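Local coordinates for pyrroline-5-carboxylate reductase catalytic N-terminal domain-containing protein (Sinorhizobium meliloti, PDB 4HUJ) that is of unknown function but probably binds a dinucleotide cofactor and acts as an oxidoreductase, at residues K162-F170 against L212-D220. Numbering follows the deposited sequence.
Sequences KGTGSRVLF and LVALNLLKD
A short antiparallel pairing joins strand 166-173 to the chain's last strand, 218-219, tying the C-terminus to the mixed sheet. Ser166 and Lys219 make the hydrogen-bonded pair: Ser166 N gives to Lys219 O at 3.0 Å, and Lys219 N returns to Ser166 O at 2.8 Å. Beyond the non-hydrogen-bonded pair Arg167/Leu218, Leu217 O takes Val168 N at 2.9 Å, together with a weak bond from Arg167 NH1 at 3.1 Å. Arg167 reaches that carbonyl because its CG stands anti to the backbone N (chi1 -176°) and the chain then bends at chi2 and chi3; Leu218 CD2 lies over one face of the guanidinium, Asn216 CB over the other. Gly165 sits where a beta carbon would collide with Leu218 CB. Past the paired residues the backbones part, and a water accepts from Leu217 N and lies within hydrogen-bonding distance of Val168 O and Leu215 O. Phe170 closes this end, its ring sandwiched between Val168 CG1 and Leu212; an alanine here would probably leave Leu212 and Leu217 without their aromatic partner and open a gap beside the turn 212-215. Leu217 CD1 meets the ring edge at CZ, while the CH-pi contact sets Leu212 CD1 3.6 Å from the ring centroid, 3° off the normal.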
loop_
_atom_site.group_PDB
_atom_site.type_symbol
_atom_site.label_atom_id
_atom_site.label_comp_id
_atom_site.label_asym_id
_atom_site.label_seq_id
_atom_site.Cartn_x
_atom_site.Cartn_y
_atom_site.Cartn_z
ATOM N N LYS A 162 8.292 -15.069 12.208
ATOM C CA LYS A 162 8.694 -16.453 11.943
ATOM C C LYS A 162 9.700 -16.987 12.961
ATOM O O LYS A 162 10.697 -17.625 12.594
ATOM C CB LYS A 162 9.236 -16.609 10.518
ATOM C CG LYS A 162 8.234 -16.258 9.441
ATOM C CD LYS A 162 8.097 -17.391 8.432
ATOM C CE LYS A 162 7.260 -16.971 7.231
ATOM N NZ LYS A 162 6.086 -16.115 7.591
ATOM N N GLY A 163 9.428 -16.722 14.238
ATOM C CA GLY A 163 10.266 -17.200 15.334
ATOM C C GLY A 163 11.607 -16.502 15.412
ATOM O O GLY A 163 11.881 -15.784 16.371
ATOM N N THR A 164 12.448 -16.728 14.405
ATOM C CA THR A 164 13.762 -16.096 14.331
ATOM C C THR A 164 13.761 -15.057 13.208
ATOM O O THR A 164 14.530 -15.152 12.248
ATOM C CB THR A 164 14.899 -17.143 14.143
ATOM O OG1 THR A 164 14.820 -18.136 15.177
ATOM C CG2 THR A 164 16.292 -16.490 14.192
ATOM N N GLY A 165 12.873 -14.074 13.328
ATOM C CA GLY A 165 12.862 -12.944 12.405
ATOM C C GLY A 165 11.486 -12.488 11.961
ATOM O O GLY A 165 10.518 -13.257 11.985
ATOM N N SER A 166 11.412 -11.228 11.553
ATOM C CA SER A 166 10.187 -10.644 11.019
ATOM C C SER A 166 10.343 -10.396 9.527
ATOM O O SER A 166 11.400 -9.952 9.078
ATOM C CB SER A 166 9.859 -9.333 11.732
ATOM O OG SER A 166 9.609 -9.566 13.110
ATOM N N ARG A 167 9.283 -10.686 8.778
ATOM C CA ARG A 167 9.258 -10.491 7.329
ATOM C C ARG A 167 9.585 -9.041 6.969
ATOM O O ARG A 167 9.017 -8.107 7.534
ATOM C CB ARG A 167 7.890 -10.899 6.766
ATOM C CG ARG A 167 7.756 -10.826 5.236
ATOM C CD ARG A 167 8.759 -11.755 4.532
ATOM N NE ARG A 167 8.491 -13.175 4.787
ATOM C CZ ARG A 167 9.424 -14.131 4.791
ATOM N NH1 ARG A 167 10.703 -13.837 4.579
ATOM N NH2 ARG A 167 9.080 -15.393 5.018
ATOM N N VAL A 168 10.496 -8.865 6.013
ATOM C CA VAL A 168 10.965 -7.539 5.629
ATOM C C VAL A 168 10.074 -6.907 4.569
ATOM O O VAL A 168 9.761 -7.535 3.548
ATOM C CB VAL A 168 12.428 -7.579 5.114
ATOM C CG1 VAL A 168 12.848 -6.229 4.511
ATOM C CG2 VAL A 168 13.368 -7.975 6.244
ATOM N N LEU A 169 9.682 -5.663 4.832
ATOM C CA LEU A 169 9.037 -4.819 3.829
ATOM C C LEU A 169 9.905 -3.600 3.572
ATOM O O LEU A 169 10.071 -2.741 4.446
ATOM C CB LEU A 169 7.631 -4.391 4.271
ATOM C CG LEU A 169 6.505 -5.410 4.073
ATOM C CD1 LEU A 169 5.207 -4.897 4.681
ATOM C CD2 LEU A 169 6.301 -5.747 2.596
ATOM N N PHE A 170 10.481 -3.536 2.377
ATOM C CA PHE A 170 11.196 -2.339 1.941
ATOM C C PHE A 170 10.225 -1.193 1.642
ATOM O O PHE A 170 9.101 -1.413 1.184
ATOM C CB PHE A 170 12.069 -2.643 0.713
ATOM C CG PHE A 170 13.171 -3.625 0.986
ATOM C CD1 PHE A 170 14.306 -3.235 1.698
ATOM C CD2 PHE A 170 13.069 -4.949 0.554
ATOM C CE1 PHE A 170 15.331 -4.145 1.967
ATOM C CE2 PHE A 170 14.091 -5.873 0.815
ATOM C CZ PHE A 170 15.227 -5.468 1.518
ATOM N N LEU A 212 15.039 -6.398 -5.314
ATOM C CA LEU A 212 14.351 -6.543 -4.025
ATOM C C LEU A 212 12.885 -6.939 -4.142
ATOM O O LEU A 212 12.234 -7.236 -3.136
ATOM C CB LEU A 212 14.505 -5.293 -3.153
ATOM C CG LEU A 212 15.941 -4.927 -2.774
ATOM C CD1 LEU A 212 15.955 -3.743 -1.810
ATOM C CD2 LEU A 212 16.725 -6.113 -2.193
ATOM N N VAL A 213 12.369 -6.954 -5.363
ATOM C CA VAL A 213 10.987 -7.380 -5.597
ATOM C C VAL A 213 10.906 -8.904 -5.569
ATOM O O VAL A 213 11.724 -9.591 -6.195
ATOM C CB VAL A 213 10.423 -6.804 -6.917
ATOM C CG1 VAL A 213 9.018 -7.330 -7.191
ATOM C CG2 VAL A 213 10.402 -5.289 -6.855
ATOM N N ALA A 214 9.930 -9.411 -4.816
ATOM C CA ALA A 214 9.656 -10.843 -4.672
ATOM C C ALA A 214 10.765 -11.576 -3.925
ATOM O O ALA A 214 10.945 -12.788 -4.081
ATOM C CB ALA A 214 9.371 -11.489 -6.033
ATOM N N LEU A 215 11.505 -10.832 -3.111
ATOM C CA LEU A 215 12.587 -11.401 -2.327
ATOM C C LEU A 215 12.117 -11.527 -0.884
ATOM O O LEU A 215 11.778 -10.526 -0.246
ATOM C CB LEU A 215 13.839 -10.521 -2.433
ATOM C CG LEU A 215 15.126 -10.977 -1.734
ATOM C CD1 LEU A 215 15.707 -12.219 -2.404
ATOM C CD2 LEU A 215 16.142 -9.842 -1.762
ATOM N N ASN A 216 12.071 -12.763 -0.387
ATOM C CA ASN A 216 11.639 -13.013 0.985
ATOM C C ASN A 216 12.808 -12.986 1.958
ATOM O O ASN A 216 13.666 -13.882 1.950
ATOM C CB ASN A 216 10.900 -14.351 1.095
ATOM C CG ASN A 216 9.652 -14.407 0.241
ATOM O OD1 ASN A 216 9.045 -13.383 -0.068
ATOM N ND2 ASN A 216 9.253 -15.622 -0.136
ATOM N N LEU A 217 12.838 -11.943 2.782
ATOM C CA LEU A 217 13.859 -11.790 3.808
ATOM C C LEU A 217 13.249 -11.624 5.193
ATOM O O LEU A 217 12.091 -11.212 5.332
ATOM C CB LEU A 217 14.754 -10.587 3.499
ATOM C CG LEU A 217 15.430 -10.511 2.129
ATOM C CD1 LEU A 217 16.174 -9.187 2.019
ATOM C CD2 LEU A 217 16.374 -11.696 1.917
ATOM N N LEU A 218 14.049 -11.943 6.210
ATOM C CA LEU A 218 13.679 -11.727 7.605
ATOM C C LEU A 218 14.700 -10.827 8.281
ATOM O O LEU A 218 15.885 -10.852 7.933
ATOM C CB LEU A 218 13.638 -13.059 8.366
ATOM C CG LEU A 218 12.695 -14.153 7.874
ATOM C CD1 LEU A 218 13.016 -15.436 8.632
ATOM C CD2 LEU A 218 11.232 -13.751 8.064
ATOM N N LYS A 219 14.242 -10.033 9.242
ATOM C CA LYS A 219 15.155 -9.279 10.101
ATOM C C LYS A 219 15.144 -9.971 11.455
ATOM O O LYS A 219 14.097 -10.030 12.109
ATOM C CB LYS A 219 14.730 -7.812 10.236
ATOM C CG LYS A 219 15.755 -6.949 10.979
ATOM C CD LYS A 219 15.286 -5.509 11.174
ATOM C CE LYS A 219 16.396 -4.666 11.810
ATOM N NZ LYS A 219 15.946 -3.272 12.093
ATOM N N ASP A 220 16.290 -10.519 11.854
ATOM C CA ASP A 220 16.367 -11.286 13.099
ATOM C C ASP A 220 16.926 -10.467 14.260
ATOM O O ASP A 220 16.723 -10.823 15.429
ATOM C CB ASP A 220 17.154 -12.596 12.911
ATOM C CG ASP A 220 18.604 -12.373 12.484
ATOM O OD1 ASP A 220 18.900 -11.382 11.774
ATOM O OD2 ASP A 220 19.456 -13.215 12.851
HETATM O O HOH W 1 10.986 -9.788 2.477
#